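PDB 2CSU: 457aa long hypothetical protein from Pyrococcus horikoshii, which is of unknown function but combines a CoA-binding domain of Rossmann type with two domains related to those of succinyl-CoA ligases. Local coordinates for residues V130-T135 against L139-I144. Residues are numbered along the deposited sequence; the frame is centred on the assembly and turned at random.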
loop_
_atom_site.group_PDB
_atom_site.type_symbol
_atom_site.label_atom_id
_atom_site.label_comp_id
_atom_site.label_asym_id
_atom_site.label_seq_id
_atom_site.Cartn_x
_atom_site.Cartn_y
_atom_site.Cartn_z
ATOM N N VAL A 130 -6.038 -11.288 21.312
ATOM C CA VAL A 130 -7.178 -10.571 20.751
ATOM C C VAL A 130 -8.319 -11.523 20.389
ATOM O O VAL A 130 -9.452 -11.124 20.152
ATOM C CB VAL A 130 -6.711 -9.815 19.506
ATOM C CG1 VAL A 130 -7.918 -9.231 18.776
ATOM C CG2 VAL A 130 -5.778 -8.687 19.905
ATOM N N GLY A 131 -7.977 -12.823 20.313
ATOM C CA GLY A 131 -9.001 -13.820 20.022
ATOM C C GLY A 131 -8.722 -14.555 18.709
ATOM O O GLY A 131 -7.626 -14.519 18.166
ATOM N N ILE A 132 -9.771 -15.222 18.224
ATOM C CA ILE A 132 -9.742 -16.016 16.993
ATOM C C ILE A 132 -10.966 -15.751 16.087
ATOM O O ILE A 132 -12.009 -15.290 16.535
ATOM C CB ILE A 132 -9.706 -17.503 17.367
ATOM C CG1 ILE A 132 -10.956 -17.882 18.166
ATOM C CG2 ILE A 132 -8.475 -17.801 18.246
ATOM C CD1 ILE A 132 -11.029 -19.383 18.462
HETATM N N MSE A 133 -10.793 -16.027 14.773
HETATM C CA MSE A 133 -11.899 -15.927 13.815
HETATM C C MSE A 133 -11.990 -17.137 12.879
HETATM O O MSE A 133 -11.005 -17.754 12.497
HETATM C CB MSE A 133 -11.713 -14.692 12.931
HETATM C CG MSE A 133 -11.119 -13.474 13.629
HETATM SE SE MSE A 133 -11.178 -12.040 12.547
HETATM C CE MSE A 133 -10.344 -10.864 13.618
ATOM N N ASN A 134 -13.246 -17.474 12.529
ATOM C CA ASN A 134 -13.492 -18.354 11.391
ATOM C C ASN A 134 -14.494 -17.710 10.436
ATOM O O ASN A 134 -15.702 -17.882 10.547
ATOM C CB ASN A 134 -14.037 -19.685 11.906
ATOM C CG ASN A 134 -14.095 -20.673 10.765
ATOM O OD1 ASN A 134 -13.843 -20.344 9.613
ATOM N ND2 ASN A 134 -14.438 -21.928 11.114
ATOM N N THR A 135 -13.950 -16.910 9.503
ATOM C CA THR A 135 -14.806 -16.143 8.609
ATOM C C THR A 135 -15.746 -17.047 7.812
ATOM O O THR A 135 -16.829 -16.650 7.410
ATOM C CB THR A 135 -13.921 -15.327 7.665
ATOM O OG1 THR A 135 -13.018 -16.191 6.983
ATOM C CG2 THR A 135 -13.110 -14.297 8.454
ATOM N N LEU A 139 -17.625 -16.624 12.428
ATOM C CA LEU A 139 -17.213 -16.744 13.823
ATOM C C LEU A 139 -16.125 -15.710 14.115
ATOM O O LEU A 139 -15.021 -15.799 13.587
ATOM C CB LEU A 139 -16.663 -18.144 14.098
ATOM C CG LEU A 139 -15.963 -18.349 15.457
ATOM C CD1 LEU A 139 -16.997 -18.600 16.550
ATOM C CD2 LEU A 139 -15.010 -19.545 15.363
ATOM N N ASN A 140 -16.447 -14.726 14.949
ATOM C CA ASN A 140 -15.498 -13.688 15.310
ATOM C C ASN A 140 -15.443 -13.536 16.827
ATOM O O ASN A 140 -16.055 -12.633 17.398
ATOM C CB ASN A 140 -15.889 -12.366 14.631
ATOM C CG ASN A 140 -14.915 -11.239 14.924
ATOM O OD1 ASN A 140 -13.732 -11.474 15.154
ATOM N ND2 ASN A 140 -15.412 -9.995 14.908
ATOM N N ALA A 141 -14.714 -14.449 17.467
ATOM C CA ALA A 141 -14.523 -14.456 18.912
ATOM C C ALA A 141 -13.366 -13.494 19.229
ATOM O O ALA A 141 -12.288 -13.905 19.693
ATOM C CB ALA A 141 -14.188 -15.864 19.378
ATOM N N THR A 142 -13.609 -12.214 18.970
ATOM C CA THR A 142 -12.627 -11.161 19.181
ATOM C C THR A 142 -13.332 -9.871 19.586
ATOM O O THR A 142 -14.570 -9.799 19.567
ATOM C CB THR A 142 -11.850 -10.875 17.868
ATOM O OG1 THR A 142 -12.731 -10.309 16.887
ATOM C CG2 THR A 142 -11.278 -12.130 17.317
ATOM N N PHE A 143 -12.554 -8.850 19.954
ATOM C CA PHE A 143 -13.139 -7.566 20.295
ATOM C C PHE A 143 -12.835 -6.542 19.200
ATOM O O PHE A 143 -12.838 -5.338 19.433
ATOM C CB PHE A 143 -12.676 -7.081 21.677
ATOM C CG PHE A 143 -11.184 -6.989 21.841
ATOM C CD1 PHE A 143 -10.484 -5.878 21.379
ATOM C CD2 PHE A 143 -10.485 -8.008 22.466
ATOM C CE1 PHE A 143 -9.104 -5.787 21.545
ATOM C CE2 PHE A 143 -9.106 -7.933 22.640
ATOM C CZ PHE A 143 -8.411 -6.823 22.180
ATOM N N ILE A 144 -12.588 -7.034 17.993
ATOM C CA ILE A 144 -12.327 -6.162 16.846
ATOM C C ILE A 144 -13.195 -6.607 15.667
ATOM O O ILE A 144 -13.745 -7.701 15.677
ATOM C CB ILE A 144 -10.822 -6.176 16.418
ATOM C CG1 ILE A 144 -10.431 -7.551 15.883
ATOM C CG2 ILE A 144 -9.934 -5.776 17.604
ATOM C CD1 ILE A 144 -9.032 -7.565 15.263
#
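Beyond its CG, which lies opposite its own carbonyl carbon, the selenomethionine Met133 runs fully extended, and this carries its CE to 3.9 Å from Ile144 CD1. On the way it passes alongside the Asn140 amide, whose CG stands anti to the backbone N (chi1 -178°), with Met133 CG 3.6 Å from Asn140 OD1. A long, flexible apolar chain suits this place, since it reaches past a polar neighbour to a branched one. The amide in turn ties down the following turn: Asn140 ND2 bonds almost straight to Ile144 O at 2.9 Å, with that oxygen in the amide plane. On the other face Ile132 CG1 meets Ala141 CB at 4.0 Å, and Leu139 CD2 packs against Asn134 CB at 3.6 Å; Asn134 ND2 hydrogen-bonds to Phe6 O. Val130 CG1 touches Ile144 CD1 and sits over one face of the Phe143 ring, offset toward its rim, while CG2 meets Phe143 CZ; the ring also meets Phe381 of the second subunit edge-to-face. Glycine suits position 131, where a side chain would press on the carbonyl O of Val130 and on Ala141 O; Gly131 CA lies 3.3 Å from Ala141 O. Backbone bonds join Asn134 and Leu139 in both directions, Leu139 N to Asn134 O being the straighter (3.0 Å, 171°). Strand 175-181 continues the sheet beyond 131-134. The arrangement is a beta hairpin whose second strand contains an inverse gamma turn centred on Ala141, at the edge of a mixed sheet.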